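Local structure of mevalonate 3-kinase (Thermoplasma acidophilum, 4RKS) at residues V35-G40 / E255-I260; P49-A54 / A222-A227; G245-A250 / A290-G295. The protein catalyses the ATP-dependent phosphorylation of (R)-mevalonate to (R)-3-phosphomevalonate, a step of an alternative mevalonate route to isoprenoids found in Thermoplasmatales. All blocks are in the same frame, centred on the assembly; numbering follows the deposited sequence.

Interaction 1: V35-G40 / E255-I260. With MEV ((R)-mevalonate), chain C.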
loop_
_atom_site.group_PDB
_atom_site.type_symbol
_atom_site.label_atom_id
_atom_site.label_comp_id
_atom_site.label_asym_id
_atom_site.label_seq_id
_atom_site.Cartn_x
_atom_site.Cartn_y
_atom_site.Cartn_z
ATOM N N VAL A 35 0.773 -0.648 -8.358
ATOM C CA VAL A 35 0.641 -1.203 -9.712
ATOM C C VAL A 35 0.910 -0.124 -10.775
ATOM O O VAL A 35 1.576 -0.370 -11.791
ATOM C CB VAL A 35 -0.766 -1.841 -9.911
ATOM C CG1 VAL A 35 -1.082 -2.044 -11.386
ATOM C CG2 VAL A 35 -0.858 -3.167 -9.149
ATOM N N VAL A 36 0.375 1.068 -10.544
ATOM C CA VAL A 36 0.874 2.283 -11.208
ATOM C C VAL A 36 1.498 3.082 -10.082
ATOM O O VAL A 36 0.813 3.460 -9.120
ATOM C CB VAL A 36 -0.234 3.080 -11.939
ATOM C CG1 VAL A 36 0.315 4.414 -12.509
ATOM C CG2 VAL A 36 -0.829 2.235 -13.072
ATOM N N LEU A 37 2.804 3.294 -10.181
ATOM C CA LEU A 37 3.617 3.626 -9.027
ATOM C C LEU A 37 3.607 5.108 -8.725
ATOM O O LEU A 37 3.822 5.922 -9.621
ATOM C CB LEU A 37 5.054 3.137 -9.252
ATOM C CG LEU A 37 5.159 1.621 -9.423
ATOM C CD1 LEU A 37 6.580 1.199 -9.805
ATOM C CD2 LEU A 37 4.708 0.948 -8.144
ATOM N N LEU A 38 3.391 5.453 -7.454
ATOM C CA LEU A 38 3.336 6.857 -7.059
ATOM C C LEU A 38 4.707 7.471 -6.768
ATOM O O LEU A 38 5.512 6.912 -6.029
ATOM C CB LEU A 38 2.449 7.026 -5.826
ATOM C CG LEU A 38 2.373 8.468 -5.324
ATOM C CD1 LEU A 38 1.619 9.319 -6.336
ATOM C CD2 LEU A 38 1.692 8.500 -3.963
ATOM N N GLY A 39 4.955 8.637 -7.354
ATOM C CA GLY A 39 6.100 9.438 -6.991
ATOM C C GLY A 39 5.699 10.891 -6.958
ATOM O O GLY A 39 5.324 11.462 -7.992
ATOM N N GLY A 40 5.774 11.497 -5.776
ATOM C CA GLY A 40 5.469 12.909 -5.635
ATOM C C GLY A 40 4.263 13.162 -4.757
ATOM O O GLY A 40 3.190 12.590 -4.961
ATOM N N GLU A 255 9.340 -0.353 -14.829
ATOM C CA GLU A 255 10.587 -0.067 -15.537
ATOM C C GLU A 255 10.750 1.432 -15.866
ATOM O O GLU A 255 11.837 1.992 -15.718
ATOM C CB GLU A 255 10.666 -0.941 -16.801
ATOM C CG GLU A 255 10.749 -2.442 -16.432
ATOM C CD GLU A 255 10.638 -3.410 -17.613
ATOM O OE1 GLU A 255 10.018 -3.067 -18.643
ATOM O OE2 GLU A 255 11.164 -4.539 -17.493
ATOM N N GLU A 256 9.678 2.075 -16.307
ATOM C CA GLU A 256 9.683 3.529 -16.521
ATOM C C GLU A 256 9.978 4.304 -15.230
ATOM O O GLU A 256 10.801 5.219 -15.202
ATOM C CB GLU A 256 8.338 3.973 -17.089
ATOM C CG GLU A 256 8.148 5.483 -17.143
ATOM C CD GLU A 256 6.776 5.872 -17.658
ATOM O OE1 GLU A 256 6.113 5.026 -18.295
ATOM O OE2 GLU A 256 6.358 7.021 -17.425
ATOM N N TYR A 257 9.281 3.931 -14.163
ATOM C CA TYR A 257 9.426 4.575 -12.863
ATOM C C TYR A 257 10.855 4.493 -12.351
ATOM O O TYR A 257 11.429 5.491 -11.909
ATOM C CB TYR A 257 8.458 3.915 -11.887
ATOM C CG TYR A 257 8.369 4.453 -10.482
ATOM C CD1 TYR A 257 7.693 5.644 -10.203
ATOM C CD2 TYR A 257 8.875 3.725 -9.423
ATOM C CE1 TYR A 257 7.562 6.101 -8.911
ATOM C CE2 TYR A 257 8.750 4.171 -8.126
ATOM C CZ TYR A 257 8.096 5.355 -7.873
ATOM O OH TYR A 257 7.980 5.769 -6.572
ATOM N N HIS A 258 11.456 3.314 -12.425
ATOM C CA HIS A 258 12.790 3.184 -11.856
ATOM C C HIS A 258 13.889 3.699 -12.786
ATOM O O HIS A 258 14.997 3.992 -12.336
ATOM C CB HIS A 258 13.017 1.742 -11.425
ATOM C CG HIS A 258 12.251 1.391 -10.189
ATOM N ND1 HIS A 258 12.568 1.913 -8.955
ATOM C CD2 HIS A 258 11.151 0.623 -10.001
ATOM C CE1 HIS A 258 11.715 1.460 -8.054
ATOM N NE2 HIS A 258 10.845 0.673 -8.661
ATOM N N SER A 259 13.570 3.870 -14.063
ATOM C CA SER A 259 14.481 4.592 -14.959
ATOM C C SER A 259 14.495 6.089 -14.614
ATOM O O SER A 259 15.542 6.738 -14.649
ATOM C CB SER A 259 14.088 4.377 -16.421
ATOM O OG SER A 259 14.957 5.078 -17.289
ATOM N N ILE A 260 13.337 6.638 -14.257
ATOM C CA ILE A 260 13.281 8.047 -13.856
ATOM C C ILE A 260 14.024 8.280 -12.531
ATOM O O ILE A 260 14.818 9.209 -12.421
ATOM C CB ILE A 260 11.829 8.549 -13.745
ATOM C CG1 ILE A 260 11.172 8.514 -15.122
ATOM C CG2 ILE A 260 11.790 9.962 -13.172
ATOM C CD1 ILE A 260 9.716 8.870 -15.123
HETATM C C8 MEV C . 3.920 4.910 -2.387
HETATM O O8 MEV C . 3.708 6.008 -1.519
HETATM C C2 MEV C . 5.363 4.948 -2.842
HETATM C C3 MEV C . 5.917 3.697 -3.503
HETATM O O7 MEV C . 5.649 2.530 -2.770
HETATM C C4 MEV C . 5.356 3.526 -4.905
HETATM C C5 MEV C . 4.001 2.842 -4.937
HETATM O O3 MEV C . 3.777 1.785 -4.273
HETATM O O4 MEV C . 3.079 3.349 -5.617
HETATM C C6 MEV C . 7.417 3.879 -3.580
#

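Interaction 2: P49-A54 / A222-A227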
loop_
_atom_site.group_PDB
_atom_site.type_symbol
_atom_site.label_atom_id
_atom_site.label_comp_id
_atom_site.label_asym_id
_atom_site.label_seq_id
_atom_site.Cartn_x
_atom_site.Cartn_y
_atom_site.Cartn_z
ATOM N N PRO A 49 -1.298 12.847 -3.178
ATOM C CA PRO A 49 -0.503 12.364 -4.320
ATOM C C PRO A 49 -0.462 13.379 -5.472
ATOM O O PRO A 49 -1.512 13.900 -5.842
ATOM C CB PRO A 49 -1.248 11.099 -4.760
ATOM C CG PRO A 49 -1.980 10.650 -3.547
ATOM C CD PRO A 49 -2.378 11.906 -2.823
ATOM N N LEU A 50 0.714 13.645 -6.030
ATOM C CA LEU A 50 0.811 14.614 -7.125
ATOM C C LEU A 50 0.153 14.120 -8.405
ATOM O O LEU A 50 -0.215 14.915 -9.267
ATOM C CB LEU A 50 2.271 14.963 -7.404
ATOM C CG LEU A 50 2.854 16.057 -6.518
ATOM C CD1 LEU A 50 4.294 16.339 -6.896
ATOM C CD2 LEU A 50 2.013 17.328 -6.603
ATOM N N HIS A 51 0.003 12.805 -8.539
ATOM C CA HIS A 51 -0.554 12.263 -9.767
ATOM C C HIS A 51 -1.299 10.954 -9.527
ATOM O O HIS A 51 -1.276 10.411 -8.419
ATOM C CB HIS A 51 0.555 12.066 -10.809
ATOM C CG HIS A 51 1.527 10.969 -10.482
ATOM N ND1 HIS A 51 1.230 9.631 -10.655
ATOM C CD2 HIS A 51 2.806 11.012 -10.029
ATOM C CE1 HIS A 51 2.278 8.899 -10.315
ATOM N NE2 HIS A 51 3.246 9.711 -9.925
ATOM N N THR A 52 -1.962 10.458 -10.567
ATOM C CA THR A 52 -2.778 9.240 -10.461
ATOM C C THR A 52 -1.924 7.975 -10.273
ATOM O O THR A 52 -0.884 7.833 -10.903
ATOM C CB THR A 52 -3.668 9.081 -11.709
ATOM O OG1 THR A 52 -4.603 10.167 -11.758
ATOM C CG2 THR A 52 -4.429 7.756 -11.701
ATOM N N SER A 53 -2.353 7.081 -9.388
ATOM C CA SER A 53 -1.642 5.824 -9.153
ATOM C C SER A 53 -2.643 4.688 -9.013
ATOM O O SER A 53 -3.843 4.924 -8.986
ATOM C CB SER A 53 -0.758 5.917 -7.906
ATOM O OG SER A 53 -1.511 6.332 -6.777
ATOM N N ALA A 54 -2.141 3.457 -8.938
ATOM C CA ALA A 54 -2.986 2.285 -8.733
ATOM C C ALA A 54 -2.277 1.253 -7.846
ATOM O O ALA A 54 -1.050 1.235 -7.749
ATOM C CB ALA A 54 -3.380 1.652 -10.091
ATOM N N ALA A 222 5.902 14.396 -17.838
ATOM C CA ALA A 222 5.377 13.351 -18.718
ATOM C C ALA A 222 5.017 12.090 -17.937
ATOM O O ALA A 222 4.090 11.369 -18.304
ATOM C CB ALA A 222 6.380 13.013 -19.804
ATOM N N ARG A 223 5.768 11.817 -16.876
ATOM C CA ARG A 223 5.511 10.651 -16.029
ATOM C C ARG A 223 4.120 10.743 -15.419
ATOM O O ARG A 223 3.381 9.763 -15.397
ATOM C CB ARG A 223 6.576 10.535 -14.933
ATOM C CG ARG A 223 6.262 9.543 -13.810
ATOM C CD ARG A 223 6.088 8.117 -14.318
ATOM N NE ARG A 223 5.518 7.256 -13.285
ATOM C CZ ARG A 223 4.895 6.103 -13.518
ATOM N NH1 ARG A 223 4.758 5.658 -14.760
ATOM N NH2 ARG A 223 4.394 5.394 -12.507
ATOM N N LYS A 224 3.756 11.929 -14.944
ATOM C CA LYS A 224 2.449 12.130 -14.326
ATOM C C LYS A 224 1.325 11.857 -15.313
ATOM O O LYS A 224 0.302 11.284 -14.948
ATOM C CB LYS A 224 2.320 13.555 -13.767
ATOM C CG LYS A 224 3.227 13.815 -12.578
ATOM C CD LYS A 224 3.513 15.282 -12.418
ATOM C CE LYS A 224 2.253 16.066 -12.227
ATOM N NZ LYS A 224 2.566 17.479 -11.889
ATOM N N LYS A 225 1.517 12.272 -16.562
ATOM C CA LYS A 225 0.530 12.009 -17.604
ATOM C C LYS A 225 0.499 10.526 -17.996
ATOM O O LYS A 225 -0.577 9.951 -18.184
ATOM C CB LYS A 225 0.808 12.884 -18.830
ATOM C CG LYS A 225 0.510 14.359 -18.572
ATOM C CD LYS A 225 0.441 15.151 -19.863
ATOM C CE LYS A 225 0.015 16.584 -19.606
ATOM N NZ LYS A 225 -0.377 17.259 -20.872
ATOM N N HIS A 226 1.678 9.917 -18.099
ATOM C CA HIS A 226 1.808 8.486 -18.396
ATOM C C HIS A 226 1.147 7.646 -17.311
ATOM O O HIS A 226 0.567 6.587 -17.584
ATOM C CB HIS A 226 3.282 8.078 -18.522
ATOM C CG HIS A 226 3.968 8.611 -19.745
ATOM N ND1 HIS A 226 5.340 8.735 -19.834
ATOM C CD2 HIS A 226 3.474 9.045 -20.930
ATOM C CE1 HIS A 226 5.660 9.226 -21.018
ATOM N NE2 HIS A 226 4.547 9.423 -21.702
ATOM N N ALA A 227 1.260 8.114 -16.071
ATOM C CA ALA A 227 0.664 7.414 -14.945
ATOM C C ALA A 227 -0.845 7.361 -15.130
ATOM O O ALA A 227 -1.443 6.296 -15.003
ATOM C CB ALA A 227 1.024 8.089 -13.635
HETATM O O HOH W 1 0.282 17.265 -10.268
HETATM O O HOH W 2 5.564 7.969 -10.749
HETATM O O HOH W 3 -2.022 11.945 -13.075
#

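Interaction 3: G245-A250 / A290-G295. With MEV ((R)-mevalonate), chain C.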
loop_
_atom_site.group_PDB
_atom_site.type_symbol
_atom_site.label_atom_id
_atom_site.label_comp_id
_atom_site.label_asym_id
_atom_site.label_seq_id
_atom_site.Cartn_x
_atom_site.Cartn_y
_atom_site.Cartn_z
ATOM N N GLY A 245 -2.845 -8.699 -18.514
ATOM C CA GLY A 245 -2.599 -7.392 -19.100
ATOM C C GLY A 245 -2.278 -6.367 -18.028
ATOM O O GLY A 245 -1.380 -5.539 -18.176
ATOM N N ILE A 246 -3.013 -6.433 -16.931
ATOM C CA ILE A 246 -2.804 -5.509 -15.832
ATOM C C ILE A 246 -1.391 -5.677 -15.272
ATOM O O ILE A 246 -0.690 -4.686 -15.056
ATOM C CB ILE A 246 -3.889 -5.710 -14.737
ATOM C CG1 ILE A 246 -5.230 -5.150 -15.239
ATOM C CG2 ILE A 246 -3.521 -5.007 -13.441
ATOM C CD1 ILE A 246 -6.451 -5.655 -14.438
ATOM N N PHE A 247 -0.947 -6.919 -15.084
ATOM C CA PHE A 247 0.368 -7.133 -14.475
ATOM C C PHE A 247 1.497 -6.873 -15.467
ATOM O O PHE A 247 2.519 -6.290 -15.092
ATOM C CB PHE A 247 0.493 -8.536 -13.896
ATOM C CG PHE A 247 -0.147 -8.693 -12.534
ATOM C CD1 PHE A 247 0.307 -7.953 -11.456
ATOM C CD2 PHE A 247 -1.182 -9.602 -12.331
ATOM C CE1 PHE A 247 -0.266 -8.100 -10.203
ATOM C CE2 PHE A 247 -1.764 -9.753 -11.063
ATOM C CZ PHE A 247 -1.298 -9.001 -10.009
ATOM N N ASP A 248 1.308 -7.270 -16.725
ATOM C CA ASP A 248 2.233 -6.869 -17.794
ATOM C C ASP A 248 2.473 -5.360 -17.792
ATOM O O ASP A 248 3.605 -4.902 -17.922
ATOM C CB ASP A 248 1.704 -7.261 -19.172
ATOM C CG ASP A 248 1.760 -8.750 -19.434
ATOM O OD1 ASP A 248 2.403 -9.493 -18.662
ATOM O OD2 ASP A 248 1.154 -9.172 -20.441
ATOM N N LEU A 249 1.393 -4.587 -17.666
ATOM C CA LEU A 249 1.498 -3.131 -17.653
ATOM C C LEU A 249 2.201 -2.625 -16.384
ATOM O O LEU A 249 2.992 -1.685 -16.448
ATOM C CB LEU A 249 0.112 -2.500 -17.788
ATOM C CG LEU A 249 -0.038 -0.978 -17.892
ATOM C CD1 LEU A 249 -1.329 -0.630 -18.584
ATOM C CD2 LEU A 249 -0.062 -0.343 -16.508
ATOM N N ALA A 250 1.906 -3.244 -15.245
ATOM C CA ALA A 250 2.571 -2.919 -13.995
ATOM C C ALA A 250 4.088 -3.070 -14.128
ATOM O O ALA A 250 4.834 -2.259 -13.590
ATOM C CB ALA A 250 2.057 -3.790 -12.875
ATOM N N ALA A 290 5.153 -11.748 -14.548
ATOM C CA ALA A 290 5.433 -10.317 -14.648
ATOM C C ALA A 290 5.876 -9.858 -13.271
ATOM O O ALA A 290 5.365 -10.365 -12.263
ATOM C CB ALA A 290 4.207 -9.544 -15.110
ATOM N N TYR A 291 6.810 -8.911 -13.203
ATOM C CA TYR A 291 7.300 -8.463 -11.899
ATOM C C TYR A 291 7.036 -6.980 -11.640
ATOM O O TYR A 291 6.863 -6.206 -12.567
ATOM C CB TYR A 291 8.803 -8.731 -11.760
ATOM C CG TYR A 291 9.654 -7.719 -12.483
ATOM C CD1 TYR A 291 9.995 -7.904 -13.817
ATOM C CD2 TYR A 291 10.118 -6.581 -11.837
ATOM C CE1 TYR A 291 10.763 -6.982 -14.485
ATOM C CE2 TYR A 291 10.887 -5.654 -12.499
ATOM C CZ TYR A 291 11.204 -5.856 -13.821
ATOM O OH TYR A 291 11.975 -4.934 -14.481
ATOM N N ILE A 292 7.045 -6.614 -10.358
ATOM C CA ILE A 292 6.902 -5.235 -9.883
ATOM C C ILE A 292 8.000 -4.935 -8.852
ATOM O O ILE A 292 8.331 -5.795 -8.042
ATOM C CB ILE A 292 5.513 -5.002 -9.231
ATOM C CG1 ILE A 292 4.389 -5.150 -10.258
ATOM C CG2 ILE A 292 5.431 -3.621 -8.532
ATOM C CD1 ILE A 292 3.017 -5.268 -9.628
ATOM N N VAL A 293 8.567 -3.728 -8.891
ATOM C CA VAL A 293 9.424 -3.238 -7.811
ATOM C C VAL A 293 8.872 -1.891 -7.353
ATOM O O VAL A 293 8.696 -1.002 -8.178
ATOM C CB VAL A 293 10.900 -3.064 -8.264
ATOM C CG1 VAL A 293 11.757 -2.518 -7.127
ATOM C CG2 VAL A 293 11.465 -4.384 -8.818
ATOM N N THR A 294 8.586 -1.733 -6.062
ATOM C CA THR A 294 8.069 -0.448 -5.579
ATOM C C THR A 294 9.219 0.379 -4.994
ATOM O O THR A 294 10.123 0.752 -5.721
ATOM C CB THR A 294 6.920 -0.636 -4.540
ATOM O OG1 THR A 294 7.389 -1.377 -3.400
ATOM C CG2 THR A 294 5.761 -1.397 -5.174
ATOM N N GLY A 295 9.209 0.658 -3.695
ATOM C CA GLY A 295 10.257 1.488 -3.112
ATOM C C GLY A 295 11.290 0.715 -2.305
ATOM O O GLY A 295 12.398 1.182 -2.094
HETATM C C8 MEV C . 3.920 4.910 -2.387
HETATM O O8 MEV C . 3.708 6.008 -1.519
HETATM C C2 MEV C . 5.363 4.948 -2.842
HETATM C C3 MEV C . 5.917 3.697 -3.503
HETATM O O7 MEV C . 5.649 2.530 -2.770
HETATM C C4 MEV C . 5.356 3.526 -4.905
HETATM C C5 MEV C . 4.001 2.842 -4.937
HETATM O O3 MEV C . 3.777 1.785 -4.273
HETATM O O4 MEV C . 3.079 3.349 -5.617
HETATM C C6 MEV C . 7.417 3.879 -3.580
#

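Interaction 1: V35-G40 / E255-I260
One wall of the mevalonate pocket is built where L37 and L38, on the loop after strand 24-34, meet Y257 of helix 243-262. The phenol reaches out from the helix with CG anti to its backbone nitrogen (chi1 -177°), which lays the ring across the loop. L37 crosses it at about a right angle. Its CB stands 3.6 Å from the ring centroid and only 6° off the normal, a well-centred CH-pi contact, while L37 CD1 drops to 3.4 Å from CD2 of Y257. That CD2 in turn points at the imidazole of H258, 3.7 Å above the middle of its face, and H258 NE2 is tied to the carbonyl of V293.

At the far end of the phenol, Y257 OH makes a weak hydrogen bond of 2.8 Å to L38 O. The same hydroxyl lies 3.6 Å from the methyl C6 of mevalonate. L38 works from its other polar atom as well: its backbone N donates to the substrate carboxylate at O4, 2.8 Å away and almost straight at 175°. The other methyl of L37, CD2, turns from the ring to the ligand, 3.8 Å from C5. G39 N lies near the ring plane at its edge, and the L37 backbone is fixed by D253 and R223.

The L37 side chain thus lies between tyrosine and substrate, CB and CD1 on the ring and CD2 toward the ligand. L38 O takes only a weak bond from the tyrosine, but the nearly linear bond from L38 N probably offsets part of the negative charge on O4, with R163 NH2 a further donor to the substrate.

Interaction 2: P49-A54 / A222-A227
Neither squarely over a face nor at the rim, CG of K224 and CB of A227 come up obliquely to the H51 imidazole, while water 2 sits in the plane of the R223 guanidinium, at its edge. This is an interdomain seam of the GHMP kinase fold: the turn leading into strand 53-59, in the N-terminal domain, rests on helix 220-238 of the C-terminal one. H51 CB is 3.7 Å from K224 CG, and H51 ND1 is 3.4 Å from the methyl of A227. The same methyl also lies 3.3 Å from T52 O, so it touches both the imidazole nitrogen and the carbonyl.

With CG between the backbone nitrogen and the carbonyl carbon (chi1 69°), the ring sets ND1 against the carbonyl of the next residue. ND1 donates to T52 O at 2.8 Å, the acceptor near the ring plane but the donor well above the carbonyl plane, 48° out of it. NE2 is hydrogen-bonded to G39 N, and to water 2 at 3.0 Å. That water accepts from R223 NE at 2.6 Å, and R223 is itself held by a salt bridge to D253. Were H51 replaced by an alanine, the imidazole bonds would go with the ring, water 2 would probably be less firmly placed, and a gap is likely to open beside K224 and A227.

Two further waters bridge the seam. The K224 chain, bent at chi3, delivers NZ to water 1 at 2.8 Å, which donates on to L50 O; water 3 accepts from T52 N and donates to K224 O at 3.1 Å.

Interaction 3: G245-A250 / A290-G295
Helix 243-262 packs on strand 289-292 in the C-terminal domain, and the meeting of F247 and A250 with A290 and I292 forms a buried apolar layer; the chain then runs on from the strand to T294 and G295, which line the mevalonate pocket. The axes of the short helix and strand segments pass 7.1 Å apart, their directions 51° from parallel. I292 reaches the helix with its CD1: chi1 of -65° puts CG1 anti to the carbonyl carbon, and an extended chi2 of 166° carries CD1 on to 3.7 Å from the methyl of A250. The same CD1 approaches the F247 ring at its edge, near the ring plane, 4.2 Å from CD1 of F247.

Almost one helical turn before A250, at F247, the strand offers A290. The CB of A290 lies 3.7 Å from F247 O and 4.0 Å from F247 CB. D248 OD1 also comes near the A290 methyl, though its hydrogen bond goes to W288 NE1.

Polar ties come from farther along the helix, where Q251 OE1 accepts from Y291 N. Beyond the strand the chain reaches the ligand: T294 CB is 3.8 Å from O7 of mevalonate, and G295 N is 3.7 Å from its methyl C6. The helix packs on an antiparallel sheet in which A290 and I292 pair with strand 298-304 through their backbones, the alpha/beta layering of the GHMP kinase C-terminal domain.

All three contacts are buried, yet their chemistry shifts with their place. Interactions 1 and 3 share helix 243-262 and both reach mevalonate; they also touch each other, L37 CD1 packing near V293 O. Interaction 3 stays inside the C-terminal domain and is almost purely apolar. Interactions 1 and 2 instead bridge the two domains: the first adds one weak hydroxyl bond across them besides its bond to substrate, the second is linked through waters. Interaction 2 lies closest to solvent, with L50 and K224 partly exposed. It touches interaction 1 through backbone bonds of V35 to A54 and L50 to G40, but stays about 7 Å, nearest atoms, from interaction 3.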